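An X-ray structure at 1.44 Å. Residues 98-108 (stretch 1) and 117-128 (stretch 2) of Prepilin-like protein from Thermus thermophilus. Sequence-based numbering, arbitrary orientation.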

# COMPACT_ATOMS: atom_id res chain seq x y z
N PHE B 98 -13.01 -17.18 5.44
CA PHE B 98 -12.66 -18.32 6.32
C PHE B 98 -12.44 -17.85 7.76
O PHE B 98 -11.43 -18.19 8.40
CB PHE B 98 -11.41 -19.04 5.78
CG PHE B 98 -11.59 -19.60 4.39
CD1 PHE B 98 -12.62 -20.50 4.13
CD2 PHE B 98 -10.77 -19.21 3.34
CE1 PHE B 98 -12.79 -21.03 2.86
CE2 PHE B 98 -10.95 -19.74 2.07
CZ PHE B 98 -11.97 -20.64 1.83
N GLY B 99 -13.40 -17.07 8.25
CA GLY B 99 -13.45 -16.62 9.62
C GLY B 99 -12.52 -15.46 9.91
O GLY B 99 -12.42 -15.08 11.05
N ILE B 100 -11.90 -14.90 8.86
CA ILE B 100 -10.97 -13.79 9.03
C ILE B 100 -11.62 -12.53 8.48
O ILE B 100 -11.85 -12.42 7.29
CB ILE B 100 -9.62 -14.06 8.35
CG1 ILE B 100 -8.95 -15.32 8.87
CG2 ILE B 100 -8.72 -12.83 8.50
CD1 ILE B 100 -7.90 -15.86 7.93
N PRO B 101 -11.95 -11.56 9.35
CA PRO B 101 -12.49 -10.28 8.89
C PRO B 101 -11.40 -9.49 8.14
O PRO B 101 -10.31 -9.32 8.66
CB PRO B 101 -12.90 -9.52 10.16
CG PRO B 101 -12.48 -10.39 11.33
CD PRO B 101 -11.72 -11.58 10.80
N VAL B 102 -11.77 -8.95 6.98
CA VAL B 102 -10.93 -8.11 6.21
C VAL B 102 -11.64 -6.78 5.99
O VAL B 102 -12.61 -6.71 5.23
CB VAL B 102 -10.59 -8.76 4.86
CG1 VAL B 102 -9.57 -7.92 4.12
CG2 VAL B 102 -10.08 -10.21 5.03
N ALA B 103 -11.12 -5.71 6.62
CA ALA B 103 -11.58 -4.34 6.34
C ALA B 103 -11.03 -3.94 4.99
O ALA B 103 -9.88 -4.27 4.65
CB ALA B 103 -11.11 -3.40 7.39
N TRP B 104 -11.84 -3.25 4.19
CA TRP B 104 -11.41 -2.84 2.86
C TRP B 104 -11.96 -1.46 2.55
O TRP B 104 -13.01 -1.07 3.05
CB TRP B 104 -11.82 -3.85 1.78
CG TRP B 104 -13.31 -3.99 1.62
CD1 TRP B 104 -14.11 -4.91 2.21
CD2 TRP B 104 -14.16 -3.21 0.76
NE1 TRP B 104 -15.41 -4.74 1.83
CE2 TRP B 104 -15.48 -3.71 0.93
CE3 TRP B 104 -13.96 -2.16 -0.14
CZ2 TRP B 104 -16.57 -3.18 0.23
CZ3 TRP B 104 -15.05 -1.62 -0.80
CH2 TRP B 104 -16.33 -2.13 -0.60
N ASP B 105 -11.19 -0.71 1.77
CA ASP B 105 -11.57 0.66 1.43
C ASP B 105 -11.01 1.01 0.06
O ASP B 105 -9.82 0.79 -0.22
CB ASP B 105 -10.96 1.62 2.47
CG ASP B 105 -11.29 3.08 2.22
OD1 ASP B 105 -10.64 3.68 1.38
OD2 ASP B 105 -12.19 3.59 2.93
N ILE B 106 -11.88 1.59 -0.78
CA ILE B 106 -11.54 2.19 -2.06
C ILE B 106 -11.73 3.69 -1.94
O ILE B 106 -12.80 4.13 -1.47
CB ILE B 106 -12.48 1.66 -3.16
CG1 ILE B 106 -12.46 0.15 -3.30
CG2 ILE B 106 -12.19 2.35 -4.46
CD1 ILE B 106 -13.53 -0.42 -4.23
N ARG B 107 -10.74 4.46 -2.35
CA ARG B 107 -10.95 5.92 -2.41
C ARG B 107 -10.10 6.61 -3.47
O ARG B 107 -8.99 6.19 -3.79
CB ARG B 107 -10.72 6.57 -1.04
CG ARG B 107 -9.34 6.36 -0.46
CD ARG B 107 -9.24 7.05 0.89
NE ARG B 107 -10.17 6.44 1.83
CZ ARG B 107 -10.73 7.07 2.87
NH1 ARG B 107 -10.40 8.32 3.18
NH2 ARG B 107 -11.61 6.42 3.62
N GLY B 108 -10.68 7.67 -4.07
CA GLY B 108 -9.91 8.54 -4.85
C GLY B 108 -8.98 9.38 -3.99
O GLY B 108 -9.31 9.74 -2.87
N VAL B 117 -5.86 9.06 -9.38
CA VAL B 117 -5.35 7.97 -8.58
C VAL B 117 -6.45 7.46 -7.65
O VAL B 117 -7.11 8.23 -6.90
CB VAL B 117 -4.11 8.40 -7.78
CG1 VAL B 117 -3.60 7.24 -6.92
CG2 VAL B 117 -3.04 8.97 -8.67
N VAL B 118 -6.59 6.11 -7.62
CA VAL B 118 -7.43 5.45 -6.66
C VAL B 118 -6.57 4.48 -5.85
O VAL B 118 -5.77 3.78 -6.43
CB VAL B 118 -8.60 4.71 -7.33
CG1 VAL B 118 -9.28 3.75 -6.38
CG2 VAL B 118 -9.59 5.70 -7.94
N THR B 119 -6.73 4.48 -4.52
CA THR B 119 -6.11 3.49 -3.66
C THR B 119 -7.15 2.48 -3.16
O THR B 119 -8.35 2.80 -2.88
CB THR B 119 -5.34 4.12 -2.51
OG1 THR B 119 -6.29 4.83 -1.73
CG2 THR B 119 -4.25 5.07 -2.98
N VAL B 120 -6.67 1.24 -3.01
CA VAL B 120 -7.42 0.16 -2.44
C VAL B 120 -6.56 -0.39 -1.29
O VAL B 120 -5.39 -0.76 -1.49
CB VAL B 120 -7.77 -0.94 -3.45
CG1 VAL B 120 -8.68 -2.01 -2.83
CG2 VAL B 120 -8.35 -0.36 -4.74
N VAL B 121 -7.11 -0.36 -0.08
CA VAL B 121 -6.39 -0.76 1.12
C VAL B 121 -7.21 -1.76 1.89
O VAL B 121 -8.38 -1.51 2.14
CB VAL B 121 -5.99 0.46 1.96
CG1 VAL B 121 -5.21 0.07 3.19
CG2 VAL B 121 -5.20 1.41 1.10
N VAL B 122 -6.56 -2.83 2.36
CA VAL B 122 -7.22 -3.86 3.13
C VAL B 122 -6.40 -4.20 4.37
O VAL B 122 -5.18 -4.16 4.35
CB VAL B 122 -7.47 -5.12 2.28
CG1 VAL B 122 -8.26 -4.77 1.03
CG2 VAL B 122 -6.19 -5.86 1.96
N THR B 123 -7.13 -4.57 5.41
CA THR B 123 -6.50 -5.08 6.62
C THR B 123 -7.24 -6.33 7.09
O THR B 123 -8.44 -6.24 7.46
CB THR B 123 -6.46 -4.04 7.73
OG1 THR B 123 -5.69 -2.89 7.38
CG2 THR B 123 -5.89 -4.59 9.03
N ALA B 124 -6.52 -7.45 7.08
CA ALA B 124 -7.04 -8.73 7.60
C ALA B 124 -6.62 -8.88 9.06
O ALA B 124 -5.46 -8.73 9.36
CB ALA B 124 -6.50 -9.88 6.82
N THR B 125 -7.58 -9.09 9.95
CA THR B 125 -7.24 -9.27 11.37
C THR B 125 -7.67 -10.68 11.76
O THR B 125 -8.88 -10.96 11.88
CB THR B 125 -7.97 -8.25 12.25
OG1 THR B 125 -7.57 -6.91 11.94
CG2 THR B 125 -7.72 -8.52 13.72
N HIS B 126 -6.69 -11.57 11.89
CA HIS B 126 -6.96 -12.96 12.28
C HIS B 126 -7.49 -12.95 13.70
O HIS B 126 -6.99 -12.23 14.55
CB HIS B 126 -5.71 -13.82 12.21
CG HIS B 126 -6.01 -15.27 12.12
ND1 HIS B 126 -6.40 -16.03 13.23
CD2 HIS B 126 -5.98 -16.10 11.06
CE1 HIS B 126 -6.60 -17.26 12.82
NE2 HIS B 126 -6.33 -17.35 11.50
N PRO B 127 -8.55 -13.75 13.98
CA PRO B 127 -9.09 -13.85 15.33
C PRO B 127 -8.04 -14.29 16.36
O PRO B 127 -8.18 -13.97 17.54
CB PRO B 127 -10.20 -14.89 15.22
CG PRO B 127 -10.53 -14.97 13.75
CD PRO B 127 -9.32 -14.51 12.98
N ARG B 128 -7.00 -15.00 15.93
CA ARG B 128 -5.97 -15.44 16.86
C ARG B 128 -4.80 -14.46 16.94
O ARG B 128 -3.80 -14.78 17.57
CB ARG B 128 -5.51 -16.83 16.42
CG ARG B 128 -6.60 -17.90 16.50
CD ARG B 128 -7.06 -18.12 17.93
NE ARG B 128 -6.01 -18.77 18.67
CZ ARG B 128 -5.70 -20.05 18.51
NH1 ARG B 128 -6.34 -20.79 17.62
NH2 ARG B 128 -4.75 -20.57 19.25
O HOH W 1 -7.90 3.19 0.03

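Antiparallel pairing of two strands alternates two kinds of residue pair, and residues 100-108 and 117-125 of this prepilin-like protein illustrate the rule, their axes running at 163°. In the hydrogen-bonded pairs the backbones exchange two bonds: Ala103 N to Thr123 O and Thr123 N to Ala103 O, both 2.9 Å; Asp105 N to Val121 O and Val121 N to Asp105 O, again 2.9 Å; and Arg107 N to Thr119 O at 3.0 Å with Thr119 N to Arg107 O at 2.9 Å. A further bond, Thr125 N to Pro101 O at 3.0 Å, extends the ladder; proline, lacking an N-H, cannot return it.

Between these rungs lie the non-hydrogen-bonded pairs, whose CA atoms come closer and make CA-H...O contacts, as from Val122 CA to Ala103 O at 3.1 Å.

The same alternation sorts the side chains. Val102, Trp104 and Ile106 share a buried apolar face with Val118, Val120, Val122 and Ala124; Ile106 CG2 meets Val118 CG1 at 3.8 Å, and Trp104 CB meets Val122 CG1 at 3.8 Å while the indole leads away.

The other face is more polar. Arg107 NE forms a salt bridge with Asp105 OD1 at 2.8 Å, within one strand, and a water links Asp105 O (3.1 Å) to Thr119 OG1 (2.9 Å) across the two.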